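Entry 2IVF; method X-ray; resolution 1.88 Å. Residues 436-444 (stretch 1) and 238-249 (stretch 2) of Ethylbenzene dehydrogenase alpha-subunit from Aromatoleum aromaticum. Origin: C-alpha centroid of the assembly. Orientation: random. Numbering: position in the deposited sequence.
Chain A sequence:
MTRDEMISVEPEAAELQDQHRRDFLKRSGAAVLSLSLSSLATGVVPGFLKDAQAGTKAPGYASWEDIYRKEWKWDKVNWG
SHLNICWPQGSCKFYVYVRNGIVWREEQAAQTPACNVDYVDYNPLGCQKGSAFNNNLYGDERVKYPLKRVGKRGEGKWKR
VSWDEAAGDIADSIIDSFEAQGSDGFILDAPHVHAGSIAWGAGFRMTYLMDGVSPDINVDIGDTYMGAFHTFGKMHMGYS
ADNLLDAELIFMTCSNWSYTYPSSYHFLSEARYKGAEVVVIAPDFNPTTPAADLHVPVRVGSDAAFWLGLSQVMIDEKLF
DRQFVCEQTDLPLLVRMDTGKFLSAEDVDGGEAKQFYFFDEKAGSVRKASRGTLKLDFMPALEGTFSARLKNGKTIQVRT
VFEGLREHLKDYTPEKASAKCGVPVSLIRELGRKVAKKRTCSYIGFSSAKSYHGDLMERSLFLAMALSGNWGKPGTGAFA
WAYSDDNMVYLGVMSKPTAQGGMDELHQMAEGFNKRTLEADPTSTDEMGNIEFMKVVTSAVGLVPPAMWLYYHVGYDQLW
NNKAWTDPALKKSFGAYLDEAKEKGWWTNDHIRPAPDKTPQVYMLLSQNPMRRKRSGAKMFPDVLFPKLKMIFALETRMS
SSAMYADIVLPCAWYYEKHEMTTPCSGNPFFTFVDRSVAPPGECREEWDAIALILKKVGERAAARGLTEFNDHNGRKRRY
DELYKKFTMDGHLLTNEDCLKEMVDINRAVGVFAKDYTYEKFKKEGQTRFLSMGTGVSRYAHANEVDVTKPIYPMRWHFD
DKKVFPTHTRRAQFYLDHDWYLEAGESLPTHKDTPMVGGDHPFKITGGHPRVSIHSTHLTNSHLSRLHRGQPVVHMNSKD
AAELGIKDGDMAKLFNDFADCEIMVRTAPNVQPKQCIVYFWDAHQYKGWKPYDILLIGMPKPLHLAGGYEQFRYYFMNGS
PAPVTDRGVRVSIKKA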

# COMPACT_ATOMS: atom_id res chain seq x y z
N ALA A 436 -19.34 -18.40 -20.60
CA ALA A 436 -20.69 -18.94 -20.88
C ALA A 436 -21.06 -20.09 -19.98
O ALA A 436 -22.24 -20.35 -19.80
CB ALA A 436 -20.82 -19.37 -22.32
N LYS A 437 -20.08 -20.80 -19.44
CA LYS A 437 -20.36 -22.01 -18.67
C LYS A 437 -20.01 -21.93 -17.20
O LYS A 437 -20.23 -22.87 -16.46
CB LYS A 437 -19.59 -23.18 -19.29
CG LYS A 437 -18.15 -23.20 -18.97
CD LYS A 437 -17.49 -24.60 -19.24
CE LYS A 437 -17.06 -24.69 -20.68
NZ LYS A 437 -15.72 -25.41 -20.85
N LYS A 438 -19.42 -20.81 -16.77
CA LYS A 438 -18.90 -20.67 -15.42
C LYS A 438 -19.57 -19.53 -14.72
O LYS A 438 -19.81 -18.47 -15.31
CB LYS A 438 -17.39 -20.43 -15.40
CG LYS A 438 -16.63 -21.67 -15.84
CD LYS A 438 -15.15 -21.53 -15.57
CE LYS A 438 -14.36 -22.66 -16.24
NZ LYS A 438 -15.01 -23.95 -15.91
N ARG A 439 -19.91 -19.76 -13.45
CA ARG A 439 -20.31 -18.68 -12.58
C ARG A 439 -19.15 -17.69 -12.42
O ARG A 439 -18.08 -18.02 -11.93
CB ARG A 439 -20.77 -19.23 -11.23
CG ARG A 439 -21.29 -18.19 -10.29
CD ARG A 439 -22.67 -17.62 -10.77
NE ARG A 439 -23.67 -18.64 -11.07
CZ ARG A 439 -24.47 -19.24 -10.20
NH1 ARG A 439 -24.44 -18.96 -8.90
NH2 ARG A 439 -25.33 -20.16 -10.63
N THR A 440 -19.39 -16.46 -12.83
CA THR A 440 -18.33 -15.52 -13.09
C THR A 440 -18.56 -14.23 -12.30
O THR A 440 -19.65 -13.69 -12.28
CB THR A 440 -18.24 -15.18 -14.56
OG1 THR A 440 -17.93 -16.38 -15.32
CG2 THR A 440 -17.22 -14.02 -14.80
N CYS A 441 -17.52 -13.83 -11.58
CA CYS A 441 -17.51 -12.63 -10.77
C CYS A 441 -16.31 -11.85 -11.32
O CYS A 441 -15.24 -12.43 -11.66
CB CYS A 441 -17.29 -12.97 -9.30
SG CYS A 441 -17.59 -11.55 -8.20
N SER A 442 -16.48 -10.55 -11.40
CA SER A 442 -15.44 -9.65 -11.77
C SER A 442 -15.17 -8.64 -10.66
O SER A 442 -16.03 -8.33 -9.80
CB SER A 442 -15.84 -8.89 -13.07
OG SER A 442 -16.16 -9.79 -14.11
N TYR A 443 -13.97 -8.10 -10.68
CA TYR A 443 -13.74 -6.81 -10.02
C TYR A 443 -13.17 -5.88 -11.03
O TYR A 443 -12.01 -5.99 -11.42
CB TYR A 443 -12.79 -6.91 -8.82
CG TYR A 443 -12.82 -5.65 -7.96
CD1 TYR A 443 -11.97 -4.56 -8.24
CD2 TYR A 443 -13.75 -5.51 -6.96
CE1 TYR A 443 -12.04 -3.41 -7.47
CE2 TYR A 443 -13.80 -4.39 -6.17
CZ TYR A 443 -12.94 -3.34 -6.44
OH TYR A 443 -13.05 -2.16 -5.71
N ILE A 444 -14.02 -4.95 -11.46
CA ILE A 444 -13.64 -3.82 -12.23
C ILE A 444 -13.20 -2.72 -11.29
O ILE A 444 -14.00 -2.21 -10.50
CB ILE A 444 -14.84 -3.25 -13.03
CG1 ILE A 444 -15.54 -4.36 -13.82
CG2 ILE A 444 -14.33 -2.16 -13.99
CD1 ILE A 444 -16.78 -3.88 -14.55
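Stretch 2 (238-249) GYSADNLLDAEL

The entry of a strand into a sheet is often secured by pairing the polar groups of the residue just before it, and the start of the strand 440-444 in ethylbenzene dehydrogenase shows how a segment distant in sequence can do this. The carbonyl of Arg-439 receives two backbone donors in succession, Glu-248 N at 2.7 Å and Leu-249 N at 3.0 Å from Arg-439 O. The first of these is the straighter, with an angle of 152° at the hydrogen against 139° for the second. The amide of the same residue is met by a side chain: Arg-439 N donates to Glu-248 OE1 at 2.9 Å and 164°. Glu-248 thus holds both backbone polar groups of Arg-439, its own amide serving the carbonyl and its carboxylate the amide. Its CA-to-CB bond points toward stretch 1, and with chi1 m and chi2 t the carboxylate reaches the Arg-439 amide, where Glu-248 OE1 also lies 3.5 Å from Lys-438 CA.

One residue further on, the pattern becomes that of a parallel sheet. Cys-441 N donates to Leu-249 O at 3.0 Å and 160°, so that Leu-249 is bonded through its amide to Arg-439 and through its carbonyl to Cys-441, the two residues flanking its bridge partner Thr-440. The CA atoms of Thr-440 and Leu-249 are 4.7 Å apart, and the chains run in the same direction. Between them Thr-440 CA approaches Leu-249 O to 3.1 Å in a CA-H...O contact. The side chains of this pair share one face of the sheet, with Thr-440 OG1 3.5 Å from Leu-249 CD2; the hydroxyl itself donates to Lys-438 O at 2.8 Å, within its own stretch.

The fifth hydrogen bond lies two residues further along the strand. Tyr-239 OH donates to Ser-442 O at 2.7 Å, with the carbonyl near the plane of the phenol ring. The CA-to-CB bond of Tyr-239 points toward stretch 1, and this bond ties the beginning of stretch 2 to the middle of the strand. Tyr-443 CB is 3.3 Å from Tyr-239 OH.

Between these anchors the chain of stretch 2 folds into a 3-10 segment, 241-246, marked by successive i to i+3 bonds such as Asn-243 N to Ser-240 O at 2.8 Å and Asp-246 N to Asn-243 O at 2.9 Å. Side chains from the 3-10 segment and from the residues before and after it gather around Cys-441, which points toward them and is buried. Its sulfur sits over one face of the Tyr-239 ring, Cys-441 SG lying 3.7 Å from the ring centroid and 21° off the normal, while Cys-441 SG is 3.6 Å from Asn-243 ND2 and 3.9 Å from Leu-244 CD2. Ala-247 completes the pocket, its CB 3.7 Å from Cys-441 CB.

Further contacts involve the two long side chains: Lys-438 CB rests 3.8 Å from Leu-249 CB, and Arg-439 CG passes 3.8 Å from Asp-246 O, although the ends of both lead away.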

# COMPACT_ATOMS: atom_id res chain seq x y z
N GLY A 238 -22.68 -3.97 -5.09
CA GLY A 238 -21.44 -4.59 -4.72
C GLY A 238 -21.54 -6.00 -4.21
O GLY A 238 -22.62 -6.55 -4.03
N TYR A 239 -20.38 -6.59 -3.94
CA TYR A 239 -20.33 -7.84 -3.26
C TYR A 239 -19.32 -7.73 -2.15
O TYR A 239 -18.51 -6.79 -2.12
CB TYR A 239 -19.99 -8.97 -4.23
CG TYR A 239 -18.69 -8.83 -5.02
CD1 TYR A 239 -18.67 -8.32 -6.28
CD2 TYR A 239 -17.50 -9.31 -4.52
CE1 TYR A 239 -17.53 -8.26 -7.02
CE2 TYR A 239 -16.34 -9.26 -5.24
CZ TYR A 239 -16.34 -8.73 -6.49
OH TYR A 239 -15.15 -8.67 -7.23
N SER A 240 -19.39 -8.68 -1.22
CA SER A 240 -18.40 -8.80 -0.19
C SER A 240 -17.32 -9.76 -0.70
O SER A 240 -17.61 -10.63 -1.51
CB SER A 240 -19.00 -9.31 1.11
OG SER A 240 -19.68 -10.58 0.98
N ALA A 241 -16.10 -9.62 -0.19
CA ALA A 241 -14.94 -10.31 -0.80
C ALA A 241 -15.09 -11.82 -0.80
O ALA A 241 -14.53 -12.49 -1.69
CB ALA A 241 -13.65 -9.89 -0.14
N ASP A 242 -15.82 -12.35 0.20
CA ASP A 242 -16.01 -13.81 0.32
C ASP A 242 -16.96 -14.34 -0.77
O ASP A 242 -16.99 -15.54 -1.00
CB ASP A 242 -16.46 -14.24 1.72
CG ASP A 242 -17.76 -13.57 2.20
OD1 ASP A 242 -18.25 -12.67 1.48
OD2 ASP A 242 -18.25 -13.88 3.32
N ASN A 243 -17.63 -13.43 -1.50
CA ASN A 243 -18.44 -13.79 -2.69
C ASN A 243 -17.58 -14.48 -3.75
O ASN A 243 -18.06 -15.37 -4.47
CB ASN A 243 -19.08 -12.56 -3.30
CG ASN A 243 -20.08 -12.89 -4.42
OD1 ASN A 243 -20.98 -13.71 -4.24
ND2 ASN A 243 -19.94 -12.23 -5.56
N LEU A 244 -16.29 -14.16 -3.79
CA LEU A 244 -15.37 -14.83 -4.73
C LEU A 244 -15.29 -16.32 -4.48
O LEU A 244 -15.01 -17.10 -5.38
CB LEU A 244 -13.95 -14.26 -4.64
CG LEU A 244 -13.64 -12.83 -5.05
CD1 LEU A 244 -12.11 -12.64 -5.07
CD2 LEU A 244 -14.31 -12.47 -6.39
N LEU A 245 -15.56 -16.75 -3.25
CA LEU A 245 -15.52 -18.16 -2.95
C LEU A 245 -16.67 -18.96 -3.58
O LEU A 245 -16.63 -20.18 -3.59
CB LEU A 245 -15.53 -18.35 -1.48
CG LEU A 245 -14.29 -17.81 -0.75
CD1 LEU A 245 -14.51 -17.90 0.77
CD2 LEU A 245 -13.06 -18.62 -1.21
N ASP A 246 -17.68 -18.24 -4.09
CA ASP A 246 -18.76 -18.83 -4.85
C ASP A 246 -18.65 -18.70 -6.38
O ASP A 246 -19.53 -19.15 -7.09
CB ASP A 246 -20.07 -18.19 -4.38
CG ASP A 246 -20.48 -18.67 -3.00
OD1 ASP A 246 -20.27 -19.85 -2.72
OD2 ASP A 246 -21.07 -17.88 -2.24
N ALA A 247 -17.58 -18.07 -6.87
CA ALA A 247 -17.35 -17.89 -8.27
C ALA A 247 -16.50 -19.04 -8.77
O ALA A 247 -15.75 -19.66 -8.00
CB ALA A 247 -16.65 -16.55 -8.49
N GLU A 248 -16.71 -19.42 -10.02
CA GLU A 248 -15.88 -20.46 -10.68
C GLU A 248 -14.87 -19.79 -11.59
O GLU A 248 -13.87 -20.36 -11.97
CB GLU A 248 -16.78 -21.40 -11.49
CG GLU A 248 -17.76 -22.13 -10.65
CD GLU A 248 -18.76 -22.90 -11.45
OE1 GLU A 248 -19.30 -22.37 -12.44
OE2 GLU A 248 -19.04 -24.05 -11.06
N LEU A 249 -15.14 -18.54 -11.96
CA LEU A 249 -14.26 -17.83 -12.89
C LEU A 249 -14.29 -16.40 -12.42
O LEU A 249 -15.38 -15.87 -12.16
CB LEU A 249 -14.81 -17.85 -14.31
CG LEU A 249 -14.05 -17.14 -15.44
CD1 LEU A 249 -12.63 -17.70 -15.54
CD2 LEU A 249 -14.84 -17.30 -16.80